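Local coordinates for protein cytochrome c, putative (Shewanella oneidensis, PDB 1SP3) that carries eight covalently attached c-type hemes and probably works as a respiratory oxidoreductase that reduces tetrathionate, at residues N58-A66 against F329-I337; A196-I204 against A289-A297. One frame throughout, in Å; residues are numbered along the deposited sequence.

Interaction 1 (N58-A66 against F329-I337). With HEC (heme c), chain D; SCN (thiocyanate ion), chain B.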
loop_
_atom_site.group_PDB
_atom_site.type_symbol
_atom_site.label_atom_id
_atom_site.label_comp_id
_atom_site.label_asym_id
_atom_site.label_seq_id
_atom_site.Cartn_x
_atom_site.Cartn_y
_atom_site.Cartn_z
ATOM N N ASN A 58 -6.943 -9.761 4.928
ATOM C CA ASN A 58 -7.740 -10.483 3.965
ATOM C C ASN A 58 -7.441 -10.138 2.499
ATOM O O ASN A 58 -8.256 -10.382 1.663
ATOM C CB ASN A 58 -9.214 -10.223 4.310
ATOM C CG ASN A 58 -9.501 -10.563 5.748
ATOM O OD1 ASN A 58 -9.244 -11.650 6.141
ATOM N ND2 ASN A 58 -9.908 -9.605 6.549
ATOM N N SER A 59 -6.323 -9.509 2.176
ATOM C CA SER A 59 -6.201 -9.029 0.805
ATOM C C SER A 59 -5.373 -9.958 0.001
ATOM O O SER A 59 -4.437 -10.586 0.513
ATOM C CB SER A 59 -5.578 -7.614 0.751
ATOM O OG SER A 59 -6.524 -6.686 1.299
ATOM N N ILE A 60 -5.658 -9.975 -1.289
ATOM C CA ILE A 60 -4.772 -10.677 -2.254
ATOM C C ILE A 60 -4.150 -9.619 -3.190
ATOM O O ILE A 60 -4.897 -8.768 -3.747
ATOM C CB ILE A 60 -5.602 -11.745 -3.014
ATOM C CG1 ILE A 60 -5.967 -12.825 -1.993
ATOM C CG2 ILE A 60 -4.817 -12.462 -4.128
ATOM C CD1 ILE A 60 -6.810 -14.036 -2.567
ATOM N N ASN A 61 -2.818 -9.648 -3.359
ATOM C CA ASN A 61 -2.144 -8.716 -4.289
ATOM C C ASN A 61 -1.279 -9.479 -5.253
ATOM O O ASN A 61 -1.248 -10.730 -5.209
ATOM C CB ASN A 61 -1.383 -7.579 -3.553
ATOM C CG ASN A 61 -0.069 -8.056 -2.865
ATOM O OD1 ASN A 61 0.512 -9.114 -3.212
ATOM N ND2 ASN A 61 0.457 -7.210 -1.944
ATOM N N ASN A 62 -0.664 -8.782 -6.220
ATOM C CA ASN A 62 0.211 -9.462 -7.193
ATOM C C ASN A 62 1.726 -9.249 -6.908
ATOM O O ASN A 62 2.599 -9.317 -7.806
ATOM C CB ASN A 62 -0.160 -9.184 -8.661
ATOM C CG ASN A 62 -0.150 -7.674 -9.032
ATOM O OD1 ASN A 62 0.330 -6.826 -8.253
ATOM N ND2 ASN A 62 -0.720 -7.333 -10.211
ATOM N N PHE A 63 2.032 -8.982 -5.638
ATOM C CA PHE A 63 3.432 -8.872 -5.186
ATOM C C PHE A 63 3.682 -10.191 -4.439
ATOM O O PHE A 63 3.704 -11.282 -5.085
ATOM C CB PHE A 63 3.579 -7.658 -4.270
ATOM C CG PHE A 63 3.722 -6.339 -5.019
ATOM C CD1 PHE A 63 2.627 -5.480 -5.166
ATOM C CD2 PHE A 63 4.938 -5.972 -5.583
ATOM C CE1 PHE A 63 2.757 -4.303 -5.874
ATOM C CE2 PHE A 63 5.086 -4.805 -6.263
ATOM C CZ PHE A 63 4.012 -3.950 -6.404
ATOM N N CYS A 64 3.685 -10.137 -3.098
ATOM C CA CYS A 64 3.820 -11.346 -2.287
ATOM C C CYS A 64 2.555 -12.155 -2.154
ATOM O O CYS A 64 2.570 -13.257 -1.565
ATOM C CB CYS A 64 4.540 -11.041 -0.926
ATOM S SG CYS A 64 6.348 -10.543 -1.176
ATOM N N VAL A 65 1.433 -11.618 -2.649
ATOM C CA VAL A 65 0.172 -12.380 -2.714
ATOM C C VAL A 65 -0.662 -12.293 -1.429
ATOM O O VAL A 65 -1.740 -11.689 -1.424
ATOM C CB VAL A 65 0.360 -13.864 -3.147
ATOM C CG1 VAL A 65 -1.029 -14.536 -3.375
ATOM C CG2 VAL A 65 1.156 -13.947 -4.477
ATOM N N ALA A 66 -0.199 -12.893 -0.343
ATOM C CA ALA A 66 -1.050 -12.991 0.807
ATOM C C ALA A 66 -0.253 -13.389 2.005
ATOM O O ALA A 66 0.710 -14.217 1.957
ATOM C CB ALA A 66 -2.172 -14.003 0.631
ATOM N N PHE A 329 -3.017 6.818 -10.843
ATOM C CA PHE A 329 -2.857 5.540 -10.231
ATOM C C PHE A 329 -1.533 4.892 -10.640
ATOM O O PHE A 329 -1.072 5.030 -11.790
ATOM C CB PHE A 329 -3.982 4.598 -10.704
ATOM C CG PHE A 329 -5.306 4.909 -10.114
ATOM C CD1 PHE A 329 -6.181 5.818 -10.756
ATOM C CD2 PHE A 329 -5.683 4.330 -8.899
ATOM C CE1 PHE A 329 -7.395 6.075 -10.243
ATOM C CE2 PHE A 329 -6.918 4.623 -8.333
ATOM C CZ PHE A 329 -7.767 5.520 -9.025
ATOM N N LYS A 330 -0.981 4.148 -9.715
ATOM C CA LYS A 330 0.075 3.244 -10.047
ATOM C C LYS A 330 -0.514 1.847 -10.311
ATOM O O LYS A 330 -1.425 1.349 -9.568
ATOM C CB LYS A 330 1.150 3.172 -8.958
ATOM C CG LYS A 330 2.055 1.937 -9.210
ATOM C CD LYS A 330 3.247 1.872 -8.333
ATOM C CE LYS A 330 4.190 0.710 -8.893
ATOM N NZ LYS A 330 4.593 -0.165 -7.790
ATOM N N VAL A 331 -0.049 1.236 -11.394
ATOM C CA VAL A 331 -0.639 -0.032 -11.824
ATOM C C VAL A 331 0.480 -1.073 -11.920
ATOM O O VAL A 331 1.483 -0.845 -12.589
ATOM C CB VAL A 331 -1.296 0.101 -13.205
ATOM C CG1 VAL A 331 -1.792 -1.290 -13.732
ATOM C CG2 VAL A 331 -2.457 1.201 -13.172
ATOM N N HIS A 332 0.374 -2.144 -11.192
ATOM C CA HIS A 332 1.426 -3.162 -11.204
ATOM C C HIS A 332 0.844 -4.422 -11.931
ATOM O O HIS A 332 -0.316 -4.740 -11.679
ATOM C CB HIS A 332 1.789 -3.498 -9.779
ATOM C CG HIS A 332 2.826 -4.574 -9.674
ATOM N ND1 HIS A 332 2.567 -5.801 -9.112
ATOM C CD2 HIS A 332 4.141 -4.586 -10.015
ATOM C CE1 HIS A 332 3.679 -6.521 -9.089
ATOM N NE2 HIS A 332 4.645 -5.811 -9.651
ATOM N N THR A 333 1.584 -5.031 -12.892
ATOM C CA THR A 333 1.079 -6.215 -13.560
ATOM C C THR A 333 1.938 -7.426 -13.247
ATOM O O THR A 333 2.998 -7.290 -12.691
ATOM C CB THR A 333 0.928 -6.032 -15.046
ATOM O OG1 THR A 333 2.178 -5.751 -15.603
ATOM C CG2 THR A 333 0.116 -4.719 -15.390
ATOM N N GLY A 334 1.438 -8.600 -13.515
ATOM C CA GLY A 334 2.180 -9.785 -13.143
ATOM C C GLY A 334 1.476 -11.004 -13.595
ATOM O O GLY A 334 0.481 -10.881 -14.332
ATOM N N LYS A 335 2.075 -12.138 -13.243
ATOM C CA LYS A 335 1.450 -13.470 -13.304
ATOM C C LYS A 335 1.665 -14.175 -12.010
ATOM O O LYS A 335 2.749 -14.107 -11.415
ATOM C CB LYS A 335 2.069 -14.354 -14.370
ATOM C CG LYS A 335 1.863 -13.848 -15.833
ATOM C CD LYS A 335 1.725 -14.974 -16.811
ATOM C CE LYS A 335 2.941 -15.138 -17.602
ATOM N NZ LYS A 335 3.048 -16.581 -18.080
ATOM N N GLN A 336 0.648 -14.900 -11.581
ATOM C CA GLN A 336 0.732 -15.579 -10.289
ATOM C C GLN A 336 -0.106 -16.843 -10.247
ATOM O O GLN A 336 -0.907 -17.136 -11.143
ATOM C CB GLN A 336 0.352 -14.597 -9.189
ATOM C CG GLN A 336 -1.159 -14.379 -9.060
ATOM C CD GLN A 336 -1.439 -13.167 -8.152
ATOM O OE1 GLN A 336 -1.202 -11.987 -8.506
ATOM N NE2 GLN A 336 -1.951 -13.455 -7.017
ATOM N N ILE A 337 0.086 -17.603 -9.201
ATOM C CA ILE A 337 -0.356 -18.985 -9.180
ATOM C C ILE A 337 -1.840 -19.143 -8.858
ATOM O O ILE A 337 -2.380 -18.484 -7.988
ATOM C CB ILE A 337 0.519 -19.785 -8.161
ATOM C CG1 ILE A 337 0.171 -21.312 -8.210
ATOM C CG2 ILE A 337 0.409 -19.194 -6.710
ATOM C CD1 ILE A 337 1.111 -22.240 -7.328
HETATM FE FE HEC D . 2.504 -5.636 3.014
HETATM C CHA HEC D . -0.389 -3.753 2.352
HETATM C CHB HEC D . 0.991 -8.411 1.622
HETATM C CHC HEC D . 5.187 -7.576 3.870
HETATM C CHD HEC D . 4.107 -2.906 4.231
HETATM N NA HEC D . 0.628 -6.038 2.093
HETATM C C1A HEC D . -0.416 -5.112 1.937
HETATM C C2A HEC D . -1.515 -5.809 1.270
HETATM C C3A HEC D . -1.150 -7.108 1.067
HETATM C C4A HEC D . 0.217 -7.260 1.589
HETATM C CMA HEC D . -2.054 -8.218 0.373
HETATM C CAA HEC D . -2.878 -5.140 0.843
HETATM C CBA HEC D . -2.906 -4.877 -0.687
HETATM C CGA HEC D . -1.631 -4.117 -1.144
HETATM O O1A HEC D . -0.731 -4.780 -1.740
HETATM O O2A HEC D . -1.403 -2.849 -0.918
HETATM N NB HEC D . 3.028 -7.604 2.807
HETATM C C1B HEC D . 2.196 -8.593 2.232
HETATM C C2B HEC D . 2.837 -9.882 2.356
HETATM C C3B HEC D . 4.030 -9.637 2.955
HETATM C C4B HEC D . 4.134 -8.205 3.253
HETATM C CMB HEC D . 2.218 -11.212 1.811
HETATM C CAB HEC D . 5.135 -10.647 3.357
HETATM C CBB HEC D . 5.427 -11.751 2.585
HETATM N NC HEC D . 4.421 -5.286 3.898
HETATM C C1C HEC D . 5.355 -6.245 4.155
HETATM C C2C HEC D . 6.501 -5.612 4.743
HETATM C C3C HEC D . 6.219 -4.265 4.829
HETATM C C4C HEC D . 4.873 -4.064 4.303
HETATM C CMC HEC D . 7.760 -6.425 5.174
HETATM C CAC HEC D . 7.138 -3.112 5.394
HETATM C CBC HEC D . 8.404 -2.792 4.943
HETATM N ND HEC D . 1.954 -3.601 3.232
HETATM C C1D HEC D . 2.786 -2.720 3.887
HETATM C C2D HEC D . 1.986 -1.488 4.079
HETATM C C3D HEC D . 0.583 -1.729 3.506
HETATM C C4D HEC D . 0.653 -3.083 2.998
HETATM C CMD HEC D . 2.469 -0.198 4.742
HETATM C CAD HEC D . -0.625 -0.714 3.416
HETATM C CBD HEC D . -0.478 0.027 2.082
HETATM C CGD HEC D . -1.445 1.221 1.912
HETATM O O1D HEC D . -1.004 2.146 1.190
HETATM O O2D HEC D . -2.643 1.339 2.403
HETATM S S SCN B . 3.274 -4.989 0.863
HETATM C C SCN B . 3.465 -6.346 -0.094
HETATM N N SCN B . 3.566 -7.347 -0.687
#
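F63 and H332 lie face to face where a heme-pocket loop, N58-A66, meets a strand of the large mixed sheet of this multiheme cytochrome. Their ring planes differ by only 6° and the centroids are 3.8 Å apart; CE1 of H332 covers the centre of the phenyl ring. H332 points from the strand toward the loop, and a chi1 of 178°, with CG trans to N, lays its imidazole on F63. The same imidazole is gripped at its edge: ND1 donates an almost straight bond of 2.6 Å to OD1 of N62, which lies in the ring plane although ND1 stands above the carbonyl plane of the amide. N62 repays this through ND2, which bonds to O of H332 at 3.0 Å and also reaches T392. Replacing H332 with an alanine would probably leave OD1 of N62 without this donor and bare one face of F63. Farther along the strand, Q336 lays OE1 against CB of N62 and gives a weak bond from NE2 to O of N61. On the pocket side, N61 OD1 takes backbone N-H groups of F63 (an Asx turn) and V65 from opposite faces of its plane. That grip presents the amide nitrogen to the heme, whose iron carries a thiocyanate probably from the crystallisation liquor: N61 ND2 donates to propionate atom O1A at 2.7 Å.

Interaction 2 (A196-I204 against A289-A297); sequences AMGVSPGGI and AWYNGTANA. With HEC (heme c), chain G.
The Y291 ring meets backbone on one face and at its hydroxyl edge: G293 N of its own segment lies 3.5 Å above one face, over the centre, while G198 N of the facing loop lies in the ring plane at the hydroxyl edge. There G198 N donates a nearly linear bond of 2.8 Å to Y291 OH. The flanks are met obliquely, M197 bringing CG to CE1 and I204 packing CG2 against CE2 at 3.5 Å. I204 then runs on along the N292-G293 backbone with CG1 and CD1. A chi1 of 179° swings the Y291 ring away from its own backbone N, so that the hydroxyl meets the loop between G198 N and a water. To that water the hydroxyl gives its proton, and the water passes its own two to V199 O and I204 O; one phenol thus joins both limbs of the loop.

Two glycines allow the backbones to come close. A side chain on G198, which has positive phi, would collide with CB of A295, and one on G293 would jam against the carbonyl O of N292 and crowd CG1 of I204; instead, CA of G198 makes a C-H...O contact of 3.4 Å with O of G293. Around G293, N292 OD1 accepts from T294 N, closing an Asx turn, and also from T294 OG1. On the other side, A196 to V199 form a type II beta turn with G198 at its third position, and M197 N bonds to heme propionate O2A at 3.2 Å: a glycine-containing turn at the rim of a c-type heme site, seated on a tyrosine from the sheet.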
loop_
_atom_site.group_PDB
_atom_site.type_symbol
_atom_site.label_atom_id
_atom_site.label_comp_id
_atom_site.label_asym_id
_atom_site.label_seq_id
_atom_site.Cartn_x
_atom_site.Cartn_y
_atom_site.Cartn_z
ATOM N N ALA A 196 -7.965 4.748 2.510
ATOM C CA ALA A 196 -7.352 3.859 1.510
ATOM C C ALA A 196 -8.294 3.825 0.301
ATOM O O ALA A 196 -9.501 4.054 0.450
ATOM C CB ALA A 196 -7.247 2.457 2.074
ATOM N N MET A 197 -7.797 3.445 -0.863
ATOM C CA MET A 197 -8.660 3.279 -2.043
ATOM C C MET A 197 -9.869 2.390 -1.732
ATOM O O MET A 197 -9.711 1.354 -1.101
ATOM C CB MET A 197 -7.911 2.590 -3.159
ATOM C CG MET A 197 -8.620 2.705 -4.497
ATOM S SD MET A 197 -7.679 1.910 -5.827
ATOM C CE MET A 197 -6.388 1.408 -5.032
ATOM N N GLY A 198 -11.047 2.830 -2.183
ATOM C CA GLY A 198 -12.271 2.080 -2.074
ATOM C C GLY A 198 -12.961 2.193 -0.723
ATOM O O GLY A 198 -14.012 1.587 -0.537
ATOM N N VAL A 199 -12.391 2.965 0.198
ATOM C CA VAL A 199 -13.088 3.355 1.429
ATOM C C VAL A 199 -13.632 4.824 1.372
ATOM O O VAL A 199 -12.977 5.704 0.780
ATOM C CB VAL A 199 -12.122 3.231 2.582
ATOM C CG1 VAL A 199 -12.690 3.941 3.835
ATOM C CG2 VAL A 199 -11.707 1.738 2.765
ATOM N N SER A 200 -14.817 5.079 1.959
ATOM C CA SER A 200 -15.550 6.382 1.812
ATOM C C SER A 200 -15.887 7.058 3.187
ATOM O O SER A 200 -15.042 6.885 4.088
ATOM C CB SER A 200 -16.726 6.258 0.825
ATOM O OG SER A 200 -16.398 6.781 -0.482
ATOM N N PRO A 201 -17.036 7.737 3.477
ATOM C CA PRO A 201 -18.406 7.610 2.884
ATOM C C PRO A 201 -18.894 8.412 1.599
ATOM O O PRO A 201 -18.900 7.914 0.436
ATOM C CB PRO A 201 -19.295 8.057 4.065
ATOM C CG PRO A 201 -18.462 9.120 4.768
ATOM C CD PRO A 201 -17.029 8.710 4.597
ATOM N N GLY A 202 -19.430 9.616 1.865
ATOM C CA GLY A 202 -19.562 10.691 0.877
ATOM C C GLY A 202 -18.455 11.764 1.018
ATOM O O GLY A 202 -18.730 12.995 1.035
ATOM N N GLY A 203 -17.215 11.293 1.168
ATOM C CA GLY A 203 -16.030 12.101 0.935
ATOM C C GLY A 203 -15.029 11.118 0.330
ATOM O O GLY A 203 -14.563 10.239 1.073
ATOM N N ILE A 204 -14.747 11.239 -0.993
ATOM C CA ILE A 204 -13.747 10.387 -1.717
ATOM C C ILE A 204 -12.399 10.472 -0.991
ATOM O O ILE A 204 -11.691 9.457 -0.786
ATOM C CB ILE A 204 -13.531 10.771 -3.265
ATOM C CG1 ILE A 204 -14.809 10.614 -4.145
ATOM C CG2 ILE A 204 -12.352 9.967 -3.839
ATOM C CD1 ILE A 204 -14.569 10.873 -5.689
ATOM N N ALA A 289 -7.699 7.178 -14.241
ATOM C CA ALA A 289 -8.957 6.466 -14.340
ATOM C C ALA A 289 -10.042 7.210 -13.603
ATOM O O ALA A 289 -9.742 7.877 -12.610
ATOM C CB ALA A 289 -8.828 4.973 -13.906
ATOM N N TRP A 290 -11.280 7.144 -14.114
ATOM C CA TRP A 290 -12.429 7.527 -13.324
ATOM C C TRP A 290 -12.433 6.875 -11.958
ATOM O O TRP A 290 -12.214 5.648 -11.816
ATOM C CB TRP A 290 -13.769 7.239 -14.043
ATOM C CG TRP A 290 -13.941 8.072 -15.274
ATOM C CD1 TRP A 290 -13.825 7.664 -16.584
ATOM C CD2 TRP A 290 -14.149 9.483 -15.303
ATOM N NE1 TRP A 290 -13.976 8.740 -17.427
ATOM C CE2 TRP A 290 -14.144 9.876 -16.668
ATOM C CE3 TRP A 290 -14.309 10.474 -14.301
ATOM C CZ2 TRP A 290 -14.363 11.178 -17.060
ATOM C CZ3 TRP A 290 -14.542 11.740 -14.678
ATOM C CH2 TRP A 290 -14.550 12.102 -16.042
ATOM N N TYR A 291 -12.677 7.693 -10.934
ATOM C CA TYR A 291 -12.768 7.143 -9.601
ATOM C C TYR A 291 -13.807 7.893 -8.835
ATOM O O TYR A 291 -13.694 9.113 -8.669
ATOM C CB TYR A 291 -11.399 7.239 -8.883
ATOM C CG TYR A 291 -11.327 6.704 -7.430
ATOM C CD1 TYR A 291 -11.673 5.372 -7.115
ATOM C CD2 TYR A 291 -10.916 7.539 -6.381
ATOM C CE1 TYR A 291 -11.592 4.903 -5.799
ATOM C CE2 TYR A 291 -10.832 7.060 -5.033
ATOM C CZ TYR A 291 -11.149 5.722 -4.788
ATOM O OH TYR A 291 -11.122 5.282 -3.481
ATOM N N ASN A 292 -14.754 7.144 -8.263
ATOM C CA ASN A 292 -15.833 7.741 -7.426
ATOM C C ASN A 292 -15.778 7.379 -5.952
ATOM O O ASN A 292 -16.762 7.567 -5.227
ATOM C CB ASN A 292 -17.219 7.292 -7.948
ATOM C CG ASN A 292 -17.448 5.753 -7.777
ATOM O OD1 ASN A 292 -16.709 5.071 -7.034
ATOM N ND2 ASN A 292 -18.413 5.218 -8.489
ATOM N N GLY A 293 -14.643 6.893 -5.468
ATOM C CA GLY A 293 -14.603 6.548 -4.053
ATOM C C GLY A 293 -14.793 5.029 -3.827
ATOM O O GLY A 293 -14.510 4.513 -2.762
ATOM N N THR A 294 -15.266 4.295 -4.827
ATOM C CA THR A 294 -15.355 2.860 -4.624
ATOM C C THR A 294 -14.409 2.128 -5.569
ATOM O O THR A 294 -14.009 2.653 -6.635
ATOM C CB THR A 294 -16.842 2.308 -4.765
ATOM O OG1 THR A 294 -17.333 2.734 -6.013
ATOM C CG2 THR A 294 -17.791 3.057 -3.879
ATOM N N ALA A 295 -14.060 0.902 -5.173
ATOM C CA ALA A 295 -13.124 0.129 -5.909
ATOM C C ALA A 295 -13.652 -1.334 -5.930
ATOM O O ALA A 295 -14.338 -1.825 -4.991
ATOM C CB ALA A 295 -11.762 0.208 -5.219
ATOM N N ASN A 296 -13.343 -2.023 -6.996
ATOM C CA ASN A 296 -13.559 -3.444 -6.978
ATOM C C ASN A 296 -12.333 -4.175 -6.436
ATOM O O ASN A 296 -11.208 -3.688 -6.565
ATOM C CB ASN A 296 -13.973 -3.971 -8.373
ATOM C CG ASN A 296 -14.974 -5.146 -8.254
ATOM O OD1 ASN A 296 -15.186 -5.681 -7.135
ATOM N ND2 ASN A 296 -15.590 -5.521 -9.354
ATOM N N ALA A 297 -12.554 -5.337 -5.819
ATOM C CA ALA A 297 -11.449 -6.169 -5.377
ATOM C C ALA A 297 -11.675 -7.670 -5.604
ATOM O O ALA A 297 -12.748 -8.171 -5.397
ATOM C CB ALA A 297 -11.093 -5.893 -3.890
HETATM FE FE HEC G . -0.765 10.405 2.912
HETATM C CHA HEC G . -3.319 8.679 1.415
HETATM C CHB HEC G . 0.508 7.523 4.062
HETATM C CHC HEC G . 1.993 12.158 4.156
HETATM C CHD HEC G . -2.132 13.348 1.919
HETATM N NA HEC G . -1.254 8.409 2.737
HETATM C C1A HEC G . -2.380 7.938 2.117
HETATM C C2A HEC G . -2.420 6.527 2.285
HETATM C C3A HEC G . -1.355 6.192 3.005
HETATM C C4A HEC G . -0.594 7.396 3.277
HETATM C CMA HEC G . -0.953 4.770 3.435
HETATM C CAA HEC G . -3.505 5.611 1.681
HETATM C CBA HEC G . -2.999 5.317 0.234
HETATM C CGA HEC G . -3.932 4.241 -0.312
HETATM O O1A HEC G . -3.837 3.078 0.208
HETATM O O2A HEC G . -4.780 4.521 -1.236
HETATM N NB HEC G . 0.870 9.980 3.920
HETATM C C1B HEC G . 1.204 8.683 4.316
HETATM C C2B HEC G . 2.497 8.709 4.950
HETATM C C3B HEC G . 2.916 9.990 4.948
HETATM C C4B HEC G . 1.909 10.803 4.335
HETATM C CMB HEC G . 3.239 7.460 5.521
HETATM C CAB HEC G . 4.289 10.530 5.489
HETATM C CBB HEC G . 5.452 10.039 4.923
HETATM N NC HEC G . -0.156 12.378 3.019
HETATM C C1C HEC G . 0.969 12.860 3.632
HETATM C C2C HEC G . 0.924 14.267 3.580
HETATM C C3C HEC G . -0.227 14.595 2.944
HETATM C C4C HEC G . -0.915 13.404 2.607
HETATM C CMC HEC G . 2.077 15.136 4.212
HETATM C CAC HEC G . -0.829 16.029 2.666
HETATM C CBC HEC G . -0.010 17.032 2.168
HETATM N ND HEC G . -2.433 10.943 1.864
HETATM C C1D HEC G . -2.835 12.226 1.520
HETATM C C2D HEC G . -4.047 12.223 0.727
HETATM C C3D HEC G . -4.432 10.822 0.638
HETATM C C4D HEC G . -3.353 10.071 1.308
HETATM C CMD HEC G . -4.883 13.439 0.100
HETATM C CAD HEC G . -5.701 10.245 -0.085
HETATM C CBD HEC G . -6.576 9.777 1.092
HETATM C CGD HEC G . -7.479 10.848 1.671
HETATM O O1D HEC G . -8.228 10.524 2.598
HETATM O O2D HEC G . -7.538 12.008 1.143
HETATM O O HOH W 1 -14.847 0.123 -2.446
HETATM O O HOH W 2 -11.550 6.838 -1.282
#

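In the fold
From the N terminus, the chain leaves strand 50-53 and enters 58-66, the first half of interaction 1, whose partner 329-337 arrives only after 262 further residues. Within that span fall both halves of interaction 2: first 196-204, which follows the small hairpin of strands 187-188 and 191-192. The second half, segment 289-297, comes after another 84 residues. The smaller loop therefore sits wholly within the larger, and the two do not cross. Each contact ties a heme-binding loop to the same mixed sheet, in which strands 287-291 and 325-339 are antiparallel neighbours. The centres of the two interactions are about 19 Å apart, yet they touch: the F329 ring from interaction 1 packs against M197 and Y291 of interaction 2.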